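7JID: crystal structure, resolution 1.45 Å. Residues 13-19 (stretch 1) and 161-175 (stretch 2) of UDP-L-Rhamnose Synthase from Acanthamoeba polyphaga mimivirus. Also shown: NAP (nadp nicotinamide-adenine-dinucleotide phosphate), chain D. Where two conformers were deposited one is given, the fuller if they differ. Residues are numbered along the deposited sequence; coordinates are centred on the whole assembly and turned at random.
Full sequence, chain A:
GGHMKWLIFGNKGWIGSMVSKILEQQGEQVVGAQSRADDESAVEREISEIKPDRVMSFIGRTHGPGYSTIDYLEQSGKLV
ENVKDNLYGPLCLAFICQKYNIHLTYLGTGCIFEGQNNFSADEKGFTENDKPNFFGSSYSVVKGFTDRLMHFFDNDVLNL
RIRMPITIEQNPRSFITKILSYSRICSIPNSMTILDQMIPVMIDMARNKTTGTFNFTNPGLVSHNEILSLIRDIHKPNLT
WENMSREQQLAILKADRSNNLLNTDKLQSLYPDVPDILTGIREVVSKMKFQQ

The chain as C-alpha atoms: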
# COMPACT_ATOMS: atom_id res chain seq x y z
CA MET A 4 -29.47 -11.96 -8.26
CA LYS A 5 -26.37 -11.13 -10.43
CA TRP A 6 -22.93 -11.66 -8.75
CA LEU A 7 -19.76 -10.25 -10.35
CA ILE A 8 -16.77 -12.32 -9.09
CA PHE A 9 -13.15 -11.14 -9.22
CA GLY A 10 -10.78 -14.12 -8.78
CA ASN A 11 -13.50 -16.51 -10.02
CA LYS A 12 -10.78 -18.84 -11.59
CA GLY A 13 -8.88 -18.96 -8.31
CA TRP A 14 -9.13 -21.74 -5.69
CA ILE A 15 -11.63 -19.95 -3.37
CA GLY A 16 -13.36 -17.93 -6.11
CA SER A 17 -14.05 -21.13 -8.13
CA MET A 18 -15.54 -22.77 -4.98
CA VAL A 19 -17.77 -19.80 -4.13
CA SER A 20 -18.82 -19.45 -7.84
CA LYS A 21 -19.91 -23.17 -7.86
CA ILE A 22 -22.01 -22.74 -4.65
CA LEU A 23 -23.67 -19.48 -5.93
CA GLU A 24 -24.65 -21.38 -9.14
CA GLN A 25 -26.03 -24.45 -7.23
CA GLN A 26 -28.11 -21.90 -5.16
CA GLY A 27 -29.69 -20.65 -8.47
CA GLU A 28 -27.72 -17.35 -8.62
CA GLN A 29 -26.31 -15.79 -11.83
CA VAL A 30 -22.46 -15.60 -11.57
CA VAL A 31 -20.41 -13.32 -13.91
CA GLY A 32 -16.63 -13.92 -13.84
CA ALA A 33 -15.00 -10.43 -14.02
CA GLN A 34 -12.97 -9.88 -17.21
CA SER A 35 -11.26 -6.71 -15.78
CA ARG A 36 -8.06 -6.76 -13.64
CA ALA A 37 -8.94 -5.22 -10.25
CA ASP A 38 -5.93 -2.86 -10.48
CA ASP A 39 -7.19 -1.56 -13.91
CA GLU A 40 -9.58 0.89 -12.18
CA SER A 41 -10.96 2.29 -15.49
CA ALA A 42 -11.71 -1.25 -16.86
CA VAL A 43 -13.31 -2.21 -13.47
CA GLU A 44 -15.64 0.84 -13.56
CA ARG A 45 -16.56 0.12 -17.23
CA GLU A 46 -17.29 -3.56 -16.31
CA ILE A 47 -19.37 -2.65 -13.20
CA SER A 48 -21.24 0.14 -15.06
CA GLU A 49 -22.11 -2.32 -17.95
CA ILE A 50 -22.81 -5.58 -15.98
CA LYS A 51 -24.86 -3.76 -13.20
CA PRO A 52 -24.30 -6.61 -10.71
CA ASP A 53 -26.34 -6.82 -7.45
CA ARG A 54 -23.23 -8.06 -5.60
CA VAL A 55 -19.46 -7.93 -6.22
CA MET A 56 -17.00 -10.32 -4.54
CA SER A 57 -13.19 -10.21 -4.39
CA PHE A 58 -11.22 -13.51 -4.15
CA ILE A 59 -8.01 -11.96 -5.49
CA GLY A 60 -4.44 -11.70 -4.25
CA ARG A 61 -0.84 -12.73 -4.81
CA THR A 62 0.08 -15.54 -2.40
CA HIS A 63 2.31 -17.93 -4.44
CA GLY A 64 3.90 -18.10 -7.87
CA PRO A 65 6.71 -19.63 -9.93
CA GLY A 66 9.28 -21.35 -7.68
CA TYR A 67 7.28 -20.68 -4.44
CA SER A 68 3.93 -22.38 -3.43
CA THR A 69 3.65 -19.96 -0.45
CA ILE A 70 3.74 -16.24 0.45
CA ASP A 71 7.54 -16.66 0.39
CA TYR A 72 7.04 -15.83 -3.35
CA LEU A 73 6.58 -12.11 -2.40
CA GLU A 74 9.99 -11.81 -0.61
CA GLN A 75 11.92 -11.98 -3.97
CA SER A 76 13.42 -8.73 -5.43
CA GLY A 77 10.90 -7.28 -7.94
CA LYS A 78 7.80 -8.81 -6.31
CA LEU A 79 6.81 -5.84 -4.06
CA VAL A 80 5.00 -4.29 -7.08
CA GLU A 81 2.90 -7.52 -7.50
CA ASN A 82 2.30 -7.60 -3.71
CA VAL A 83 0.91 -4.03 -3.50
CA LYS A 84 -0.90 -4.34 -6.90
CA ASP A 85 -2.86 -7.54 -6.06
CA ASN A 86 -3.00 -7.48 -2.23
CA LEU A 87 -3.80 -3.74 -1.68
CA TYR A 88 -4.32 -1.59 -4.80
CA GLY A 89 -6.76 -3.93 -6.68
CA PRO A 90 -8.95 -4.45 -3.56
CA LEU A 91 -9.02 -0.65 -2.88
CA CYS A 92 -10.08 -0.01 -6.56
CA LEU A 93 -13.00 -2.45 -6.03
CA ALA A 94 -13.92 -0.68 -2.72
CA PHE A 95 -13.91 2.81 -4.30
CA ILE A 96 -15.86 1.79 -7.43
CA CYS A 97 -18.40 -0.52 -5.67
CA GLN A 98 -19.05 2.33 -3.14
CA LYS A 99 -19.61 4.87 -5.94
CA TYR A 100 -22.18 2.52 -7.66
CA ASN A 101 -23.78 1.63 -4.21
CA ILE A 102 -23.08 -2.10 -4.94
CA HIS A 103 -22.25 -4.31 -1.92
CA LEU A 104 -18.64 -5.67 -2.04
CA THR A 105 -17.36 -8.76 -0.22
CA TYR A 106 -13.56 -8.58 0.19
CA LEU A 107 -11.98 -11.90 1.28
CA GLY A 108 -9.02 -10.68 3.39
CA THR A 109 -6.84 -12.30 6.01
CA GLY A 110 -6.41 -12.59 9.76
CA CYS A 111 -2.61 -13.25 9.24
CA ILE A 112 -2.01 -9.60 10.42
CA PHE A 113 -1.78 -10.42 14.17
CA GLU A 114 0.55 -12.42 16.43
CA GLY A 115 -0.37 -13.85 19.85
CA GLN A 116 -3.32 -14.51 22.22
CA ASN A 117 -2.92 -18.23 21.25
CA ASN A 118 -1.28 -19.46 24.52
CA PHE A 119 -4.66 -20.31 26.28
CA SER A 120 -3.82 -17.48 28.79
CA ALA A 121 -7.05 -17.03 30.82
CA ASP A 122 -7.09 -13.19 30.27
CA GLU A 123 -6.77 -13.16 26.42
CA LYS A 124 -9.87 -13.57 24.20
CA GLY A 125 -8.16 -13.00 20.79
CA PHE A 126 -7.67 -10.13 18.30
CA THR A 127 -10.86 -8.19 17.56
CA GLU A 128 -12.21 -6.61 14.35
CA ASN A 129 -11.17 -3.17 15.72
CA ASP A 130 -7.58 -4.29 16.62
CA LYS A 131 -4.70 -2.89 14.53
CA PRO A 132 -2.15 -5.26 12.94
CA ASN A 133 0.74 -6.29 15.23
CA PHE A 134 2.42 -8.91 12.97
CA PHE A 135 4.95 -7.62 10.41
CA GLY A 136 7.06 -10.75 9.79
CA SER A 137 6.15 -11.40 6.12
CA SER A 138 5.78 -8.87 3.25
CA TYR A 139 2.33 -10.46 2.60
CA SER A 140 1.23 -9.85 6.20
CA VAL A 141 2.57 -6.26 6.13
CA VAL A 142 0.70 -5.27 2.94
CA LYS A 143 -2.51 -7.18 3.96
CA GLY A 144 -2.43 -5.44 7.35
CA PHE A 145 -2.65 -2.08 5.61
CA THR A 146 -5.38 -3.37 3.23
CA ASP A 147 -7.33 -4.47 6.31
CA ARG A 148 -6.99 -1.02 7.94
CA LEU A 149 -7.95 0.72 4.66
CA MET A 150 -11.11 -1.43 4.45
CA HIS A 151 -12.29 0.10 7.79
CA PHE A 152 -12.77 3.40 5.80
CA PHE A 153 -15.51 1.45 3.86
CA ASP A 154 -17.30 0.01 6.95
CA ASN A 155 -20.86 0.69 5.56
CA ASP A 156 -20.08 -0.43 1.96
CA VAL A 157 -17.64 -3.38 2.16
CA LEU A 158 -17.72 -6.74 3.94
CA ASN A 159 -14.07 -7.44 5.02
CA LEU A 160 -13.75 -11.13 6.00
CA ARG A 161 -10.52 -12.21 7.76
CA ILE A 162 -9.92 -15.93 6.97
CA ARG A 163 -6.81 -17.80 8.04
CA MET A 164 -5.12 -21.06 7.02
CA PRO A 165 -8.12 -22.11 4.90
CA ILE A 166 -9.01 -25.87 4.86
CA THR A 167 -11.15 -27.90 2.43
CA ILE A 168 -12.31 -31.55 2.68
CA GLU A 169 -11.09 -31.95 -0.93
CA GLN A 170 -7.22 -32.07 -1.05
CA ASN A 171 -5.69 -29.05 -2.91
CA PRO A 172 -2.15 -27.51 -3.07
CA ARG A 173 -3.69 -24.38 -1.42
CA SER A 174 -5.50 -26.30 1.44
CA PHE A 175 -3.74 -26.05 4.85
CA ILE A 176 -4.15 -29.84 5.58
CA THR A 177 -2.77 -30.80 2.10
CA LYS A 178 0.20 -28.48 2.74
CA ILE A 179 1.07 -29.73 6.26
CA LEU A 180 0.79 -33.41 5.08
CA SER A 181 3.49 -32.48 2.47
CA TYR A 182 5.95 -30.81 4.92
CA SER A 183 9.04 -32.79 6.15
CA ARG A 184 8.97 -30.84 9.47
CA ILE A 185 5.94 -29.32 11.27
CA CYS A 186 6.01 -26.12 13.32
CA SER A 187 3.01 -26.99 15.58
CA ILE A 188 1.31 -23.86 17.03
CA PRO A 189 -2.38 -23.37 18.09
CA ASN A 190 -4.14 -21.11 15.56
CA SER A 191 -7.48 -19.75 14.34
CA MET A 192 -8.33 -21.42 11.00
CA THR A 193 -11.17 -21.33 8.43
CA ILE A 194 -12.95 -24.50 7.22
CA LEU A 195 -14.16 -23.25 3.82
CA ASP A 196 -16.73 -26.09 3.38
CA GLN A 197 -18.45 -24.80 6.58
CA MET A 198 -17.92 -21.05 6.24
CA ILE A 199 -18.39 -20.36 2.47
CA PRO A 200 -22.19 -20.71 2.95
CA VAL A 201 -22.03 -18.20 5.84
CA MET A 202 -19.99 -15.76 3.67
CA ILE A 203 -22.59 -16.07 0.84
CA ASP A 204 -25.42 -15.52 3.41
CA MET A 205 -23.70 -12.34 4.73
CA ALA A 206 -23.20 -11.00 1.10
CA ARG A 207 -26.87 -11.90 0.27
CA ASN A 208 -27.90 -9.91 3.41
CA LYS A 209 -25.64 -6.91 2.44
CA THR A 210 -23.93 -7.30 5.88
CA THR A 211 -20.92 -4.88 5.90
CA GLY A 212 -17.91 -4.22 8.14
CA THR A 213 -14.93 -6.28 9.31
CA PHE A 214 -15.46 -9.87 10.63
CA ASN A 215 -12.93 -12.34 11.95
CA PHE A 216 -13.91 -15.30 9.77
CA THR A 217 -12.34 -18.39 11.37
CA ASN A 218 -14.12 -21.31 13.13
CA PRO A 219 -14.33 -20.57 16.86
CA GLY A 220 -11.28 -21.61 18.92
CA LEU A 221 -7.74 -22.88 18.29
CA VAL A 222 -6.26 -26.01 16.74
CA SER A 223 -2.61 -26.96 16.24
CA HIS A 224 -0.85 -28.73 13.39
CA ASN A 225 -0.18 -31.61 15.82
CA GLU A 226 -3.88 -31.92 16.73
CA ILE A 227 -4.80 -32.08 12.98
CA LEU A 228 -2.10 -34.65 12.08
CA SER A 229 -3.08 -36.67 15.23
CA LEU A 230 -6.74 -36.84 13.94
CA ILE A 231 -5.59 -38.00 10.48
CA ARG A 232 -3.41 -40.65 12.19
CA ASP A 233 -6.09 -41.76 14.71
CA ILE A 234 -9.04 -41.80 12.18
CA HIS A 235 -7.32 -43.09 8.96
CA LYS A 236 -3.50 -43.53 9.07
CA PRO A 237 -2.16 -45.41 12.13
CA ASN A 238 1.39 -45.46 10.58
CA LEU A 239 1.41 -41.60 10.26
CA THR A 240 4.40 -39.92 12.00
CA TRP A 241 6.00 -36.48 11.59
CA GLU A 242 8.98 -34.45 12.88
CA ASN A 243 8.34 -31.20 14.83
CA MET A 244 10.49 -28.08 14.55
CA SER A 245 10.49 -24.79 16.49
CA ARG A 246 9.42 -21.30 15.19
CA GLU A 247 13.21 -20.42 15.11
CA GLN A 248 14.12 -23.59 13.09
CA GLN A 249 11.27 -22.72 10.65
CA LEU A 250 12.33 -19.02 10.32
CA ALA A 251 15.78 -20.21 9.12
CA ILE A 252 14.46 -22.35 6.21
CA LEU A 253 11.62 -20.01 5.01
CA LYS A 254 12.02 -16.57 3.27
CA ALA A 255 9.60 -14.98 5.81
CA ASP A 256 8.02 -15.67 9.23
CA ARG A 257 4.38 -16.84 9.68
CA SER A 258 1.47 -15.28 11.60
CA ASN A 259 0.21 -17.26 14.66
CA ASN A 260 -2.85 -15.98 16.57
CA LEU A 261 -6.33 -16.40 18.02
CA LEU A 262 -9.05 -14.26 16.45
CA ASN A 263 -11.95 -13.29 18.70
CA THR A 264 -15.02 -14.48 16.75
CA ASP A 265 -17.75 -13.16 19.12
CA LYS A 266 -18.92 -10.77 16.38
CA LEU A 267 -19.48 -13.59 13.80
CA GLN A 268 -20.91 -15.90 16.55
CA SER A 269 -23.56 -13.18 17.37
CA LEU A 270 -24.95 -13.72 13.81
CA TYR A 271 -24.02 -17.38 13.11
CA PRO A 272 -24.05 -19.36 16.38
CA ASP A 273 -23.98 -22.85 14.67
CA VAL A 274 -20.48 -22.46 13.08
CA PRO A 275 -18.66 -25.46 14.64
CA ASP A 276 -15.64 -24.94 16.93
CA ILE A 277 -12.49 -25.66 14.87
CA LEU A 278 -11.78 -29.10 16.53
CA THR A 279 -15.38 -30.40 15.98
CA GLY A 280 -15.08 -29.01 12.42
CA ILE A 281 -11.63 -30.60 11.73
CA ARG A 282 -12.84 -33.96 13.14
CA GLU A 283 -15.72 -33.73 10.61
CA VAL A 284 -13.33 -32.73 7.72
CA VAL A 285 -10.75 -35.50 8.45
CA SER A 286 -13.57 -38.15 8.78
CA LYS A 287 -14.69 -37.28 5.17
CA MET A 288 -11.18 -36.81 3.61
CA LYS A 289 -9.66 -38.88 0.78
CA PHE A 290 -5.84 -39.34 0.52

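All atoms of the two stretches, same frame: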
# COMPACT_ATOMS: atom_id res chain seq x y z
N GLY A 13 -9.78 -18.57 -9.39
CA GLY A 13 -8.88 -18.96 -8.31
C GLY A 13 -9.45 -20.11 -7.50
O GLY A 13 -10.62 -20.51 -7.71
N TRP A 14 -8.67 -20.60 -6.52
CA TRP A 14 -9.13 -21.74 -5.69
C TRP A 14 -10.44 -21.38 -4.98
O TRP A 14 -11.43 -22.12 -5.12
CB TRP A 14 -8.00 -22.13 -4.75
CG TRP A 14 -8.33 -23.19 -3.76
CD1 TRP A 14 -8.81 -24.44 -4.03
CD2 TRP A 14 -8.13 -23.12 -2.35
NE1 TRP A 14 -8.96 -25.14 -2.86
CE2 TRP A 14 -8.55 -24.36 -1.81
CE3 TRP A 14 -7.67 -22.13 -1.48
CZ2 TRP A 14 -8.50 -24.63 -0.44
CZ3 TRP A 14 -7.61 -22.39 -0.13
CH2 TRP A 14 -8.00 -23.63 0.38
N ILE A 15 -10.43 -20.34 -4.14
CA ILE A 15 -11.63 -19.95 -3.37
C ILE A 15 -12.69 -19.40 -4.31
O ILE A 15 -13.84 -19.74 -4.12
CB ILE A 15 -11.29 -19.02 -2.20
CG1 ILE A 15 -10.25 -19.70 -1.30
CG2 ILE A 15 -12.54 -18.59 -1.49
CD1 ILE A 15 -9.88 -18.88 -0.09
N GLY A 16 -12.33 -18.53 -5.25
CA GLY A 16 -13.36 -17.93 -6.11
C GLY A 16 -14.11 -18.97 -6.91
O GLY A 16 -15.35 -18.81 -7.04
N SER A 17 -13.43 -19.98 -7.42
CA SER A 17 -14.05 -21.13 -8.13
C SER A 17 -15.06 -21.82 -7.20
O SER A 17 -16.16 -22.14 -7.64
CB SER A 17 -13.03 -22.15 -8.60
OG SER A 17 -12.24 -21.65 -9.66
N MET A 18 -14.69 -22.03 -5.94
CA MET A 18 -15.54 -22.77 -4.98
C MET A 18 -16.80 -21.98 -4.68
O MET A 18 -17.89 -22.56 -4.66
CB MET A 18 -14.81 -23.02 -3.66
CG MET A 18 -14.22 -24.39 -3.59
SD MET A 18 -13.69 -24.67 -1.91
CE MET A 18 -12.33 -23.50 -1.84
N VAL A 19 -16.63 -20.69 -4.43
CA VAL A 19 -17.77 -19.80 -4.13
C VAL A 19 -18.68 -19.75 -5.37
O VAL A 19 -19.89 -19.83 -5.21
CB VAL A 19 -17.31 -18.40 -3.72
CG1 VAL A 19 -18.46 -17.43 -3.55
CG2 VAL A 19 -16.51 -18.46 -2.43
N ARG A 161 -11.87 -11.71 7.45
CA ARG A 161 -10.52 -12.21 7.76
C ARG A 161 -10.49 -13.73 7.93
O ARG A 161 -10.84 -14.29 9.00
CB ARG A 161 -10.05 -11.50 9.03
CG ARG A 161 -9.90 -10.00 8.93
CD ARG A 161 -9.38 -9.57 10.27
NE ARG A 161 -9.23 -8.16 10.48
CZ ARG A 161 -9.29 -7.55 11.66
NH1 ARG A 161 -9.63 -8.24 12.74
NH2 ARG A 161 -9.05 -6.25 11.72
N ILE A 162 -10.12 -14.46 6.86
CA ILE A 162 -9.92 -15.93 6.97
C ILE A 162 -8.45 -16.17 7.34
O ILE A 162 -7.61 -15.29 7.09
CB ILE A 162 -10.33 -16.68 5.69
CG1 ILE A 162 -9.54 -16.19 4.48
CG2 ILE A 162 -11.84 -16.58 5.51
CD1 ILE A 162 -9.52 -17.22 3.36
N ARG A 163 -8.20 -17.35 7.85
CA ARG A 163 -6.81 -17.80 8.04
C ARG A 163 -6.68 -19.25 7.65
O ARG A 163 -7.59 -20.05 7.95
CB ARG A 163 -6.37 -17.65 9.49
CG ARG A 163 -6.43 -16.22 9.98
CD ARG A 163 -5.83 -16.06 11.38
NE ARG A 163 -4.38 -16.24 11.35
CZ ARG A 163 -3.66 -17.09 12.07
NH1 ARG A 163 -4.22 -18.06 12.76
NH2 ARG A 163 -2.35 -17.06 11.99
N MET A 164 -5.50 -19.63 7.18
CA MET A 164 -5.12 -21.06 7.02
C MET A 164 -6.31 -21.87 6.51
O MET A 164 -6.73 -22.90 7.08
CB MET A 164 -4.65 -21.62 8.36
CG MET A 164 -3.48 -20.79 8.88
SD MET A 164 -3.00 -21.21 10.54
CE MET A 164 -1.42 -20.36 10.63
N PRO A 165 -6.91 -21.46 5.36
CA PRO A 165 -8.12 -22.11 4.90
C PRO A 165 -7.95 -23.60 4.58
O PRO A 165 -6.91 -24.01 4.05
CB PRO A 165 -8.50 -21.37 3.62
CG PRO A 165 -7.28 -20.60 3.23
CD PRO A 165 -6.52 -20.31 4.53
N ILE A 166 -8.96 -24.39 4.97
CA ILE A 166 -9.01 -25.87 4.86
C ILE A 166 -10.22 -26.28 4.01
O ILE A 166 -11.26 -25.66 4.16
CB ILE A 166 -9.10 -26.49 6.25
CG1 ILE A 166 -7.82 -26.28 7.07
CG2 ILE A 166 -9.47 -27.97 6.20
CD1 ILE A 166 -8.04 -26.40 8.55
N THR A 167 -10.03 -27.22 3.11
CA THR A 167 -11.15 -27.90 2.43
C THR A 167 -11.07 -29.40 2.68
O THR A 167 -9.94 -29.91 2.90
CB THR A 167 -11.16 -27.57 0.93
OG1 THR A 167 -9.88 -27.91 0.39
CG2 THR A 167 -11.54 -26.13 0.68
N ILE A 168 -12.21 -30.07 2.63
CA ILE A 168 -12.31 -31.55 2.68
C ILE A 168 -11.56 -32.09 1.47
O ILE A 168 -10.69 -32.96 1.65
CB ILE A 168 -13.79 -32.00 2.69
CG1 ILE A 168 -14.53 -31.49 3.92
CG2 ILE A 168 -13.86 -33.51 2.51
CD1 ILE A 168 -16.05 -31.42 3.74
N GLU A 169 -11.83 -31.54 0.30
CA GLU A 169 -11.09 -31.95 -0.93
C GLU A 169 -9.62 -31.53 -0.77
O GLU A 169 -9.39 -30.38 -0.46
CB GLU A 169 -11.71 -31.30 -2.16
CG GLU A 169 -11.21 -31.93 -3.46
CD GLU A 169 -11.72 -31.30 -4.74
OE1 GLU A 169 -12.67 -30.50 -4.68
OE2 GLU A 169 -11.16 -31.60 -5.79
N GLN A 170 -8.66 -32.41 -1.08
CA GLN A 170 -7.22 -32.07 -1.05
C GLN A 170 -6.92 -31.07 -2.17
O GLN A 170 -7.54 -31.18 -3.27
CB GLN A 170 -6.41 -33.36 -1.16
CG GLN A 170 -6.46 -34.18 0.11
CD GLN A 170 -5.47 -33.59 1.09
OE1 GLN A 170 -5.73 -32.57 1.73
NE2 GLN A 170 -4.27 -34.15 1.11
N ASN A 171 -6.05 -30.10 -1.92
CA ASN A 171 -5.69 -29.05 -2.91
C ASN A 171 -4.35 -28.48 -2.49
O ASN A 171 -4.12 -28.37 -1.29
CB ASN A 171 -6.76 -27.96 -3.03
CG ASN A 171 -6.51 -26.97 -4.15
OD1 ASN A 171 -5.73 -26.03 -3.99
ND2 ASN A 171 -7.19 -27.15 -5.27
N PRO A 172 -3.44 -28.11 -3.43
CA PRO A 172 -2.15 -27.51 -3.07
C PRO A 172 -2.29 -26.30 -2.15
O PRO A 172 -1.36 -26.04 -1.43
CB PRO A 172 -1.51 -27.08 -4.41
CG PRO A 172 -2.56 -27.36 -5.47
CD PRO A 172 -3.54 -28.35 -4.88
N ARG A 173 -3.42 -25.60 -2.21
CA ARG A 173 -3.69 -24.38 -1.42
C ARG A 173 -4.23 -24.72 -0.01
O ARG A 173 -4.13 -23.84 0.89
CB ARG A 173 -4.69 -23.48 -2.15
CG ARG A 173 -4.23 -22.92 -3.51
CD ARG A 173 -3.32 -21.69 -3.44
NE ARG A 173 -1.93 -22.05 -3.18
CZ ARG A 173 -1.11 -22.63 -4.06
NH1 ARG A 173 -1.53 -22.93 -5.28
NH2 ARG A 173 0.15 -22.90 -3.74
N SER A 174 -4.82 -25.90 0.19
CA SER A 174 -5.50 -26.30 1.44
C SER A 174 -4.49 -26.56 2.55
O SER A 174 -3.50 -27.27 2.35
CB SER A 174 -6.39 -27.48 1.25
OG SER A 174 -6.95 -27.88 2.48
N PHE A 175 -4.70 -25.97 3.72
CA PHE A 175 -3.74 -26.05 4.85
C PHE A 175 -3.40 -27.52 5.15
O PHE A 175 -2.23 -27.81 5.41
CB PHE A 175 -4.32 -25.33 6.06
CG PHE A 175 -3.49 -25.36 7.31
CD1 PHE A 175 -2.58 -24.34 7.56
CD2 PHE A 175 -3.66 -26.38 8.24
CE1 PHE A 175 -1.87 -24.36 8.75
CE2 PHE A 175 -2.90 -26.42 9.40
CZ PHE A 175 -2.01 -25.40 9.64
PA NAP D . -5.58 -18.24 -5.83
O1A NAP D . -6.01 -19.64 -6.21
O2A NAP D . -4.20 -17.79 -6.20
O5B NAP D . -6.69 -17.33 -6.49
C5B NAP D . -6.48 -15.93 -6.65
C4B NAP D . -7.13 -15.35 -7.90
O4B NAP D . -7.03 -13.93 -7.91
C3B NAP D . -6.43 -15.90 -9.13
O3B NAP D . -7.52 -16.36 -9.96
C2B NAP D . -5.75 -14.66 -9.70
O2B NAP D . -5.86 -14.69 -11.09
C1B NAP D . -6.60 -13.50 -9.19
N9A NAP D . -6.00 -12.18 -9.13
C8A NAP D . -4.92 -11.82 -8.45
N7A NAP D . -4.69 -10.51 -8.59
C5A NAP D . -5.65 -10.02 -9.38
C6A NAP D . -5.93 -8.75 -9.91
N6A NAP D . -5.14 -7.74 -9.62
N1A NAP D . -7.03 -8.65 -10.74
C2A NAP D . -7.80 -9.72 -10.98
N3A NAP D . -7.60 -10.97 -10.53
C4A NAP D . -6.53 -11.13 -9.71
O3 NAP D . -5.70 -17.88 -4.27
PN NAP D . -6.93 -18.26 -3.27
O1N NAP D . -6.18 -19.04 -2.20
O2N NAP D . -8.19 -18.67 -3.91
O5D NAP D . -7.13 -16.85 -2.57
C5D NAP D . -8.05 -15.80 -2.85
C4D NAP D . -7.50 -14.51 -2.18
O4D NAP D . -8.46 -14.07 -1.27
C3D NAP D . -6.26 -14.86 -1.38
O3D NAP D . -5.54 -13.66 -0.90
C2D NAP D . -7.06 -15.71 -0.36
O2D NAP D . -6.45 -16.06 0.89
C1D NAP D . -8.29 -14.88 -0.10
P2B NAP D . -4.57 -14.66 -12.02
O1X NAP D . -3.96 -15.99 -12.04
O2X NAP D . -5.32 -14.38 -13.34
O3X NAP D . -3.57 -13.57 -11.64
O HOH W 1 -10.33 -27.81 -2.64

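A single large aromatic side chain can fasten a helix to a distant loop without one direct hydrogen bond between them, and UDP-L-rhamnose synthase offers a compact example. No two touching residues of the stretches 13-19 and 161-175 are fewer than 147 positions apart in sequence, yet the stretches bury 364 Å² between them, summed over both sides. Trp14, in the first turn of its helix, dominates: the other stretch covers 149 Å² of it, far more than of any other residue here.

The apolar contacts come first. With chi1 at 175° (t), the indole of Trp14 packs against the loop. Arg173 lays its aliphatic base over one face: its CB sits 3.6 Å from the centroid of the six-membered ring of Trp14, 23° off the ring normal, a CH-pi contact. Arginine suits this place because its CB can pack on the indole while its charged end leads away, where NH2 is hydrogen-bonded elsewhere in the structure. Pro165 meets the ring edge, CG lying 3.8 Å from CZ3 of Trp14, and the methyl CG2 of Thr167 approaches CZ2 of Trp14 at 3.6 Å. That same CG2 lies 3.7 Å from SD of Met18, one helical turn onward. Deeper in, Ile15 points sideways at its CB but extends its end to Ile162, CD1 of Ile15 lying 3.8 Å from CD1 of Ile162; both residues are buried, as branched aliphatic side chains readily are.

Polar links across the contact run through solvent. The indole nitrogen NE1 of Trp14 donates to a water at 3.0 Å, and this water donates in turn to OG1 of Thr167 at 3.1 Å. Thr167 thus meets the indole with both branches, CG2 and OG1 lying 3.6 and 3.7 Å from CZ2 of Trp14, while OG1 of Thr167 also donates to O of Glu169 at 2.7 Å.

Hydrogen bonds within the loop link the residues that meet the indole. OD1 of Asn171, which lies over the same face of the indole as CB of Arg173, accepts from N of Arg173 at 2.9 Å, bracing the type I turn from Asn171 to Ser174. OG of Ser174 accepts from N of Thr167 at 3.2 Å, while N of Phe175 donates to O of Pro165 at 3.0 Å, tying together the two arms of the loop.

The cofactor anchors the helix start. N of Trp14 donates to O1A of NADP and N of Ile15 to its O2N, each at 2.8 Å. Gly13, the N-cap, leaves room for it: an ideal CB there would come within 2.1 Å of NADP O5B.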